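Side-chain contact in putative beta-glucosidase (PDB 5WAB), which is a family 3 glycoside hydrolase with beta-glucosidase activity, probably cleaving terminal sugars from glycosides such as plant ginsenosides: residues P7-L12 and G280-V285. Sequence-based numbering, arbitrary orientation.
Sequences PSVNDL and GMVDLV
Val-282 faces Pro-7, Ser-8, Val-9 and Leu-12 with both of its methyl groups, and nearly all the surface that segment 280-285 buries here belongs to this one residue. CG1 of Val-282 stands anti to the backbone N (chi1 178°) and meets the backbone at the start of 7-12, packing 3.3 Å from the carbonyl O of Pro-7, with CA of Ser-8 close by. The other methyl, CG2 of Val-282, turns to aliphatic partners: CD1 of Leu-12 lies 4.3 Å from it and CG1 of Val-9 4.5 Å. A branched, rigid valine suits this place, since its two methyls can serve two groups of neighbours without a long side chain. The tight part is therefore the approach to the Pro-7 carbonyl; the methyl contacts around it are looser, and no hydrogen bond links the two segments. Pro-7, entered through a cis peptide bond, presents its ring carbon CG to CG1 of Val-282 at 4.4 Å, and the same ring also touches Asn-286 and Arg-289 one and two turns further along the helix. On the more exposed side Ser-8 directs its CB away from the helix, and its OG accepts a bond from N of Asn-10, forming an ST turn. Asp-11 reaches back to its own segment: its OD2 receives N of Ser-8 at 3.0 Å, on the anti side of the carboxylate and 17° out of its plane. These short polar side chains bond within their own segment, while the apolar ones of Pro-7, Val-9 and Leu-12 meet Val-282; Gln-279 adds a hydrogen bond to N of Val-9. The N-terminal segment leading to helix 14-19 is thus laid against helix 271-292, a packing of chain terminus on helix in the TIM-barrel-like N-terminal domain of a family 3 glycoside hydrolase.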
ATOM      1  N   PRO A   7     -34.538   2.014 -12.010  1.00 25.49           N
ATOM      2  CA  PRO A   7     -34.744   3.434 -11.684  1.00 24.87           C
ATOM      3  C   PRO A   7     -33.610   4.359 -12.142  1.00 23.94           C
ATOM      4  O   PRO A   7     -32.488   3.899 -12.359  1.00 22.26           O
ATOM      5  CB  PRO A   7     -34.819   3.413 -10.158  1.00 25.11           C
ATOM      6  CG  PRO A   7     -33.855   2.312  -9.783  1.00 24.96           C
ATOM      7  CD  PRO A   7     -33.973   1.266 -10.871  1.00 25.01           C
ATOM      8  N   SER A   8     -33.925   5.647 -12.306  1.00 25.31           N
ATOM      9  CA  SER A   8     -32.948   6.703 -12.557  1.00 27.06           C
ATOM     10  C   SER A   8     -33.368   7.929 -11.758  1.00 29.23           C
ATOM     11  O   SER A   8     -34.376   7.905 -11.047  1.00 29.55           O
ATOM     12  CB  SER A   8     -32.834   7.040 -14.050  1.00 25.94           C
ATOM     13  OG  SER A   8     -33.998   7.695 -14.522  1.00 25.26           O
ATOM     14  N   VAL A   9     -32.609   9.022 -11.894  1.00 30.27           N
ATOM     15  CA  VAL A   9     -32.990  10.252 -11.201  1.00 31.80           C
ATOM     16  C   VAL A   9     -34.235  10.885 -11.803  1.00 32.12           C
ATOM     17  O   VAL A   9     -34.884  11.704 -11.143  1.00 32.36           O
ATOM     18  CB  VAL A   9     -31.858  11.293 -11.175  1.00 32.38           C
ATOM     19  CG1 VAL A   9     -30.888  10.992 -10.051  1.00 32.37           C
ATOM     20  CG2 VAL A   9     -31.165  11.370 -12.523  1.00 32.06           C
ATOM     21  N   ASN A  10     -34.593  10.529 -13.038  1.00 32.46           N
ATOM     22  CA  ASN A  10     -35.844  11.011 -13.616  1.00 32.44           C
ATOM     23  C   ASN A  10     -37.061  10.493 -12.862  1.00 30.57           C
ATOM     24  O   ASN A  10     -38.127  11.119 -12.913  1.00 30.59           O
ATOM     25  CB  ASN A  10     -35.939  10.597 -15.085  1.00 32.93           C
ATOM     26  CG  ASN A  10     -34.851  11.214 -15.932  1.00 34.24           C
ATOM     27  OD1 ASN A  10     -34.411  12.332 -15.675  1.00 34.79           O
ATOM     28  ND2 ASN A  10     -34.418  10.491 -16.960  1.00 34.76           N
ATOM     29  N   ASP A  11     -36.914   9.392 -12.133  1.00 28.08           N
ATOM     30  CA  ASP A  11     -38.009   8.793 -11.391  1.00 26.16           C
ATOM     31  C   ASP A  11     -38.113   9.326  -9.969  1.00 24.71           C
ATOM     32  O   ASP A  11     -39.026   8.928  -9.238  1.00 25.28           O
ATOM     33  CB  ASP A  11     -37.846   7.266 -11.370  1.00 25.03           C
ATOM     34  CG  ASP A  11     -37.821   6.658 -12.766  1.00 24.47           C
ATOM     35  OD1 ASP A  11     -38.771   6.898 -13.536  1.00 24.75           O
ATOM     36  OD2 ASP A  11     -36.854   5.938 -13.099  1.00 24.68           O
ATOM     37  N   LEU A  12     -37.225  10.229  -9.570  1.00 22.91           N
ATOM     38  CA  LEU A  12     -37.153  10.718  -8.202  1.00 22.45           C
ATOM     39  C   LEU A  12     -37.640  12.159  -8.094  1.00 22.99           C
ATOM     40  O   LEU A  12     -37.439  12.974  -9.002  1.00 23.10           O
ATOM     41  CB  LEU A  12     -35.717  10.632  -7.682  1.00 21.15           C
ATOM     42  CG  LEU A  12     -35.118   9.235  -7.828  1.00 19.67           C
ATOM     43  CD1 LEU A  12     -33.665   9.226  -7.392  1.00 18.71           C
ATOM     44  CD2 LEU A  12     -35.944   8.200  -7.070  1.00 19.20           C
ATOM     45  N   GLY A 280     -25.327   9.111  -9.978  1.00 23.32           N
ATOM     46  CA  GLY A 280     -24.202   8.247  -9.673  1.00 23.24           C
ATOM     47  C   GLY A 280     -24.512   7.288  -8.542  1.00 24.89           C
ATOM     48  O   GLY A 280     -24.125   6.117  -8.585  1.00 25.08           O
ATOM     49  N   MET A 281     -25.246   7.764  -7.529  1.00 20.48           N
ATOM     50  CA  MET A 281     -25.639   6.896  -6.426  1.00 19.81           C
ATOM     51  C   MET A 281     -26.628   5.835  -6.886  1.00 20.81           C
ATOM     52  O   MET A 281     -26.625   4.719  -6.349  1.00 20.17           O
ATOM     53  CB  MET A 281     -26.231   7.724  -5.289  1.00 19.15           C
ATOM     54  CG  MET A 281     -25.237   8.677  -4.647  1.00 20.30           C
ATOM     55  SD  MET A 281     -23.642   7.912  -4.277  1.00 20.20           S
ATOM     56  CE  MET A 281     -24.128   6.587  -3.163  1.00 20.92           C
ATOM     57  N   VAL A 282     -27.484   6.169  -7.859  1.00 20.73           N
ATOM     58  CA  VAL A 282     -28.356   5.168  -8.466  1.00 21.43           C
ATOM     59  C   VAL A 282     -27.531   4.153  -9.247  1.00 22.35           C
ATOM     60  O   VAL A 282     -27.769   2.943  -9.161  1.00 25.49           O
ATOM     61  CB  VAL A 282     -29.413   5.841  -9.361  1.00 22.98           C
ATOM     62  CG1 VAL A 282     -30.287   4.794 -10.031  1.00 23.46           C
ATOM     63  CG2 VAL A 282     -30.268   6.798  -8.555  1.00 23.30           C
ATOM     64  N   ASP A 283     -26.536   4.629 -10.005  1.00 22.72           N
ATOM     65  CA  ASP A 283     -25.683   3.725 -10.774  1.00 23.84           C
ATOM     66  C   ASP A 283     -24.918   2.771  -9.870  1.00 23.96           C
ATOM     67  O   ASP A 283     -24.708   1.606 -10.227  1.00 24.70           O
ATOM     68  CB  ASP A 283     -24.697   4.521 -11.632  1.00 23.68           C
ATOM     69  CG  ASP A 283     -25.371   5.268 -12.760  1.00 24.36           C
ATOM     70  OD1 ASP A 283     -26.442   4.824 -13.212  1.00 26.46           O
ATOM     71  OD2 ASP A 283     -24.825   6.300 -13.197  1.00 25.48           O
ATOM     72  N   LEU A 284     -24.484   3.248  -8.700  1.00 22.08           N
ATOM     73  CA  LEU A 284     -23.800   2.376  -7.751  1.00 19.58           C
ATOM     74  C   LEU A 284     -24.702   1.232  -7.311  1.00 18.89           C
ATOM     75  O   LEU A 284     -24.276   0.074  -7.250  1.00 20.73           O
ATOM     76  CB  LEU A 284     -23.323   3.174  -6.542  1.00 18.86           C
ATOM     77  CG  LEU A 284     -22.676   2.309  -5.462  1.00 17.43           C
ATOM     78  CD1 LEU A 284     -21.459   1.578  -6.015  1.00 17.70           C
ATOM     79  CD2 LEU A 284     -22.316   3.152  -4.263  1.00 14.48           C
ATOM     80  N   VAL A 285     -25.956   1.542  -6.980  1.00 19.76           N
ATOM     81  CA  VAL A 285     -26.900   0.494  -6.600  1.00 19.18           C
ATOM     82  C   VAL A 285     -27.085  -0.492  -7.745  1.00 19.56           C
ATOM     83  O   VAL A 285     -27.081  -1.712  -7.538  1.00 20.81           O
ATOM     84  CB  VAL A 285     -28.237   1.116  -6.154  1.00 19.02           C
ATOM     85  CG1 VAL A 285     -29.321   0.055  -6.063  1.00 17.12           C
ATOM     86  CG2 VAL A 285     -28.071   1.803  -4.799  1.00 16.38           C
TER